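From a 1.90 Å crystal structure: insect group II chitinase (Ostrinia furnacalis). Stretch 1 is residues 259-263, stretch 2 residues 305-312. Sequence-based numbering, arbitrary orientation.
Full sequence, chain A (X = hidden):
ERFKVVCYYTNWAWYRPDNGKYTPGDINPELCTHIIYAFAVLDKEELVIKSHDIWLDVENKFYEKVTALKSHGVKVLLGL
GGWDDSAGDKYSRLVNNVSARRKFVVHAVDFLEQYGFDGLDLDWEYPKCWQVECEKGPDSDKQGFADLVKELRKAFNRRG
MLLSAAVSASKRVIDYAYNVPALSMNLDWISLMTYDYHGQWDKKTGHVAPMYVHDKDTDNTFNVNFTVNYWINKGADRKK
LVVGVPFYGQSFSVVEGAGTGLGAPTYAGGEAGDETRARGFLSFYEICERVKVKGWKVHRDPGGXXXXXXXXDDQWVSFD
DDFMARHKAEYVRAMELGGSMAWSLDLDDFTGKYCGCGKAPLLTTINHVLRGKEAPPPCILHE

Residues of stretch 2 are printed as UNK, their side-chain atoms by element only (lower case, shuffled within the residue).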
ATOM      1  N   GLY A 259      24.330   7.710 -10.034  1.00 22.29           N
ATOM      2  CA  GLY A 259      24.765   6.594 -10.848  1.00 26.07           C
ATOM      3  C   GLY A 259      23.789   5.431 -10.820  1.00 25.93           C
ATOM      4  O   GLY A 259      22.680   5.510 -10.292  1.00 22.97           O
ATOM      5  N   THR A 260      24.234   4.314 -11.400  1.00 24.47           N
ATOM      6  CA  THR A 260      23.395   3.127 -11.537  1.00 22.73           C
ATOM      7  C   THR A 260      23.926   1.929 -10.767  1.00 25.55           C
ATOM      8  O   THR A 260      23.449   0.810 -10.982  1.00 24.94           O
ATOM      9  CB  THR A 260      23.237   2.749 -13.014  1.00 23.60           C
ATOM     10  OG1 THR A 260      24.524   2.434 -13.569  1.00 27.11           O
ATOM     11  CG2 THR A 260      22.610   3.887 -13.790  1.00 24.66           C
ATOM     12  N   GLY A 261      24.903   2.111  -9.889  1.00 21.72           N
ATOM     13  CA  GLY A 261      25.512   0.988  -9.220  1.00 25.55           C
ATOM     14  C   GLY A 261      24.719   0.499  -8.022  1.00 26.97           C
ATOM     15  O   GLY A 261      23.708   1.063  -7.613  1.00 23.04           O
ATOM     16  N   LEU A 262      25.205  -0.603  -7.461  1.00 25.11           N
ATOM     17  CA  LEU A 262      24.668  -1.102  -6.205  1.00 22.57           C
ATOM     18  C   LEU A 262      25.023  -0.129  -5.087  1.00 26.42           C
ATOM     19  O   LEU A 262      26.115   0.445  -5.076  1.00 26.89           O
ATOM     20  CB  LEU A 262      25.252  -2.481  -5.907  1.00 29.09           C
ATOM     21  CG  LEU A 262      24.755  -3.640  -6.770  1.00 36.53           C
ATOM     22  CD1 LEU A 262      25.698  -4.805  -6.554  1.00 33.02           C
ATOM     23  CD2 LEU A 262      23.301  -4.022  -6.473  1.00 39.04           C
ATOM     24  N   GLY A 263      24.097   0.062  -4.154  1.00 20.93           N
ATOM     25  CA  GLY A 263      24.321   0.985  -3.055  1.00 25.09           C
ATOM     26  C   GLY A 263      24.098   2.451  -3.370  1.00 22.78           C
ATOM     27  O   GLY A 263      24.357   3.297  -2.510  1.00 27.46           O
ATOM     28  N   UNK A 305      27.383 -13.654  -7.948  1.00 20.81           N
ATOM     29  CA  UNK A 305      26.952 -13.579  -6.557  1.00 19.61           C
ATOM     30  C   UNK A 305      25.546 -13.013  -6.404  1.00 18.60           C
ATOM     31  O   UNK A 305      24.850 -13.351  -5.439  1.00 18.90           O
ATOM     32  n   UNK A 305      31.860  -9.705  -5.672  1.00 28.43           N
ATOM     33  c   UNK A 305      31.094 -10.020  -6.710  1.00 28.80           C
ATOM     34  c   UNK A 305      27.938 -12.726  -5.756  1.00 20.69           C
ATOM     35  n   UNK A 305      30.379 -11.142  -6.697  1.00 29.40           N
ATOM     36  c   UNK A 305      30.367 -12.094  -5.586  1.00 25.08           C
ATOM     37  c   UNK A 305      29.378 -13.231  -5.821  1.00 25.03           C
ATOM     38  n   UNK A 305      31.041  -9.213  -7.759  1.00 29.50           N
ATOM     39  N   UNK A 306      25.124 -12.147  -7.324  1.00 18.07           N
ATOM     40  CA  UNK A 306      23.772 -11.613  -7.334  1.00 17.95           C
ATOM     41  C   UNK A 306      23.229 -11.742  -8.748  1.00 17.12           C
ATOM     42  O   UNK A 306      23.979 -11.835  -9.724  1.00 18.84           O
ATOM     43  c   UNK A 306      23.702 -10.143  -6.873  1.00 17.31           C
ATOM     44  c   UNK A 306      24.195  -7.775  -7.630  1.00 20.04           C
ATOM     45  c   UNK A 306      24.476  -9.249  -7.841  1.00 17.53           C
ATOM     46  c   UNK A 306      24.223  -9.985  -5.446  1.00 18.56           C
ATOM     47  N   UNK A 307      21.898 -11.764  -8.852  1.00 16.69           N
ATOM     48  CA  UNK A 307      21.261 -11.709 -10.137  1.00 16.76           C
ATOM     49  C   UNK A 307      21.374 -10.324 -10.757  1.00 16.69           C
ATOM     50  O   UNK A 307      22.009  -9.414 -10.206  1.00 18.26           O
ATOM     51  N   UNK A 308      20.724 -10.143 -11.900  1.00 16.63           N
ATOM     52  CA  UNK A 308      20.831  -8.877 -12.630  1.00 18.35           C
ATOM     53  C   UNK A 308      20.007  -7.764 -11.992  1.00 21.13           C
ATOM     54  O   UNK A 308      19.198  -7.976 -11.087  1.00 13.99           O
ATOM     55  c   UNK A 308      19.961 -11.159 -12.651  1.00 15.87           C
ATOM     56  c   UNK A 308      19.369 -10.378 -13.785  1.00 21.86           C
ATOM     57  c   UNK A 308      20.285  -9.226 -14.019  1.00 18.99           C
ATOM     58  N   UNK A 309      20.253  -6.551 -12.481  1.00 16.09           N
ATOM     59  CA  UNK A 309      19.336  -5.437 -12.284  1.00 15.59           C
ATOM     60  C   UNK A 309      19.233  -4.665 -13.595  1.00 17.84           C
ATOM     61  O   UNK A 309      20.103  -4.758 -14.469  1.00 18.18           O
ATOM     62  c   UNK A 309      19.744  -4.533 -11.099  1.00 17.27           C
ATOM     63  o   UNK A 309      24.901  -2.128 -11.332  1.00 21.53           O
ATOM     64  c   UNK A 309      21.119  -3.897 -11.174  1.00 18.65           C
ATOM     65  c   UNK A 309      22.230  -4.533 -10.636  1.00 19.62           C
ATOM     66  c   UNK A 309      21.297  -2.644 -11.751  1.00 17.60           C
ATOM     67  c   UNK A 309      23.648  -2.705 -11.279  1.00 21.77           C
ATOM     68  c   UNK A 309      22.553  -2.047 -11.808  1.00 17.41           C
ATOM     69  c   UNK A 309      23.497  -3.943 -10.691  1.00 20.36           C
ATOM     70  N   UNK A 310      18.127  -3.946 -13.751  1.00 14.65           N
ATOM     71  CA  UNK A 310      17.844  -3.222 -14.971  1.00 15.02           C
ATOM     72  C   UNK A 310      17.609  -1.756 -14.645  1.00 18.06           C
ATOM     73  O   UNK A 310      17.060  -1.426 -13.586  1.00 16.31           O
ATOM     74  c   UNK A 310      16.638  -3.815 -15.713  1.00 15.00           C
ATOM     75  N   UNK A 311      18.012  -0.874 -15.558  1.00 16.25           N
ATOM     76  CA  UNK A 311      17.979   0.553 -15.290  1.00 18.10           C
ATOM     77  C   UNK A 311      17.462   1.331 -16.497  1.00 20.59           C
ATOM     78  O   UNK A 311      17.610   0.911 -17.644  1.00 16.68           O
ATOM     79  o   UNK A 311      20.254   0.901 -16.024  1.00 19.69           O
ATOM     80  c   UNK A 311      19.361   1.112 -14.925  1.00 19.26           C
ATOM     81  c   UNK A 311      19.906   0.450 -13.653  1.00 18.00           C
ATOM     82  N   UNK A 312      16.857   2.483 -16.197  1.00 17.35           N
ATOM     83  CA  UNK A 312      16.400   3.459 -17.168  1.00 17.79           C
ATOM     84  C   UNK A 312      16.134   4.752 -16.422  1.00 20.89           C
ATOM     85  O   UNK A 312      15.387   4.755 -15.441  1.00 17.68           O
ATOM     86  c   UNK A 312      13.649   4.870 -18.878  1.00 22.97           C
ATOM     87  c   UNK A 312      14.520   4.927 -20.895  1.00 23.94           C
ATOM     88  c   UNK A 312      15.127   2.988 -17.886  1.00 19.30           C
ATOM     89  n   UNK A 312      13.601   5.472 -20.116  1.00 29.57           N
ATOM     90  c   UNK A 312      14.631   3.936 -18.928  1.00 21.45           C
ATOM     91  n   UNK A 312      15.159   4.000 -20.201  1.00 23.65           N
TER
HETATM   92  O   HOH W   1      25.710   0.034 -12.839  1.00 22.77           O

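Position 305 carries seven side-chain atoms, four carbons and three nitrogens. Three carbons run out to a nitrogen, and a further carbon beyond it bears two more nitrogens. This is a guanidinium group, so the residue is Arg 305. It is out of reach of stretch 1, and all three of its side-chain nitrogens are hydrogen-bonded elsewhere in the structure.

Position 306 has four carbons and no polar atom. The chain forks at CB, and one arm is two carbons long. The tip of that arm lies 3.5 Å from CD1 of Leu 262. A fork at CB with unequal arms identifies Ile 306, and the touching atom is its CD1. The CA-to-CB bond points toward stretch 1, with chi1 in p and chi2 in t.

Position 307 has backbone atoms alone. It is Gly 307. An ideal CB here would clash with the next residue, position 308, so the bare backbone suits the site.

Position 308 has three carbons that close a ring onto its own backbone N. That makes it Pro 308. An ideal CB on Gly 307 would lie 2.8 Å from Pro 308 CD. The side chain of Pro 308 is out of reach of stretch 1 and takes no part in the contact.

Position 309 begins the strand. It has one carbon, then a ring of six carbons bearing one oxygen. A ring carbon lies 3.1 Å from O of Thr 260, and another lies 4.1 Å from CG of Leu 262. The oxygen is 3.8 Å from CA of Gly 261. A six-carbon ring with a hydroxyl is Tyr 309. The ring carbons are CE2 near Thr 260 and CE1 near Leu 262; both approaches are oblique to the ring.

Position 310 has a single side-chain carbon; its CB lies 9.5 Å from Thr 260 O, too far to touch. It is Ala 310, and it is buried.

Position 311 has a CB carrying one oxygen and one carbon. The carbon lies 4.1 Å from CB of Thr 260. The fork with a hydroxyl and a methyl gives Thr 311, and the touching atom is CG2. OG1 is hydrogen-bonded elsewhere in the structure.

Position 312 has one carbon, then a five-membered ring of three carbons and two nitrogens. This imidazole marks His 312. Its CA-to-CB bond points away from stretch 1, and NE2 is hydrogen-bonded elsewhere in the structure.

The contact is small, burying 231 Å² over both sides. Tyr 309 touches three consecutive residues, Thr 260, Gly 261 and Leu 262. Leu 262 starts sideways, but its end comes nearer and packs against Ile 306 and Tyr 309. Water 1 links the stretches: its O is 2.8 Å from Tyr 309 OH and 2.8 Å from Thr 260 OG1, and it donates a weak hydrogen bond to Thr 260 O at 3.0 Å. Apolar packing and this bridging water thus work side by side.

Stretch 2, residues 305-312: RIGPYATH
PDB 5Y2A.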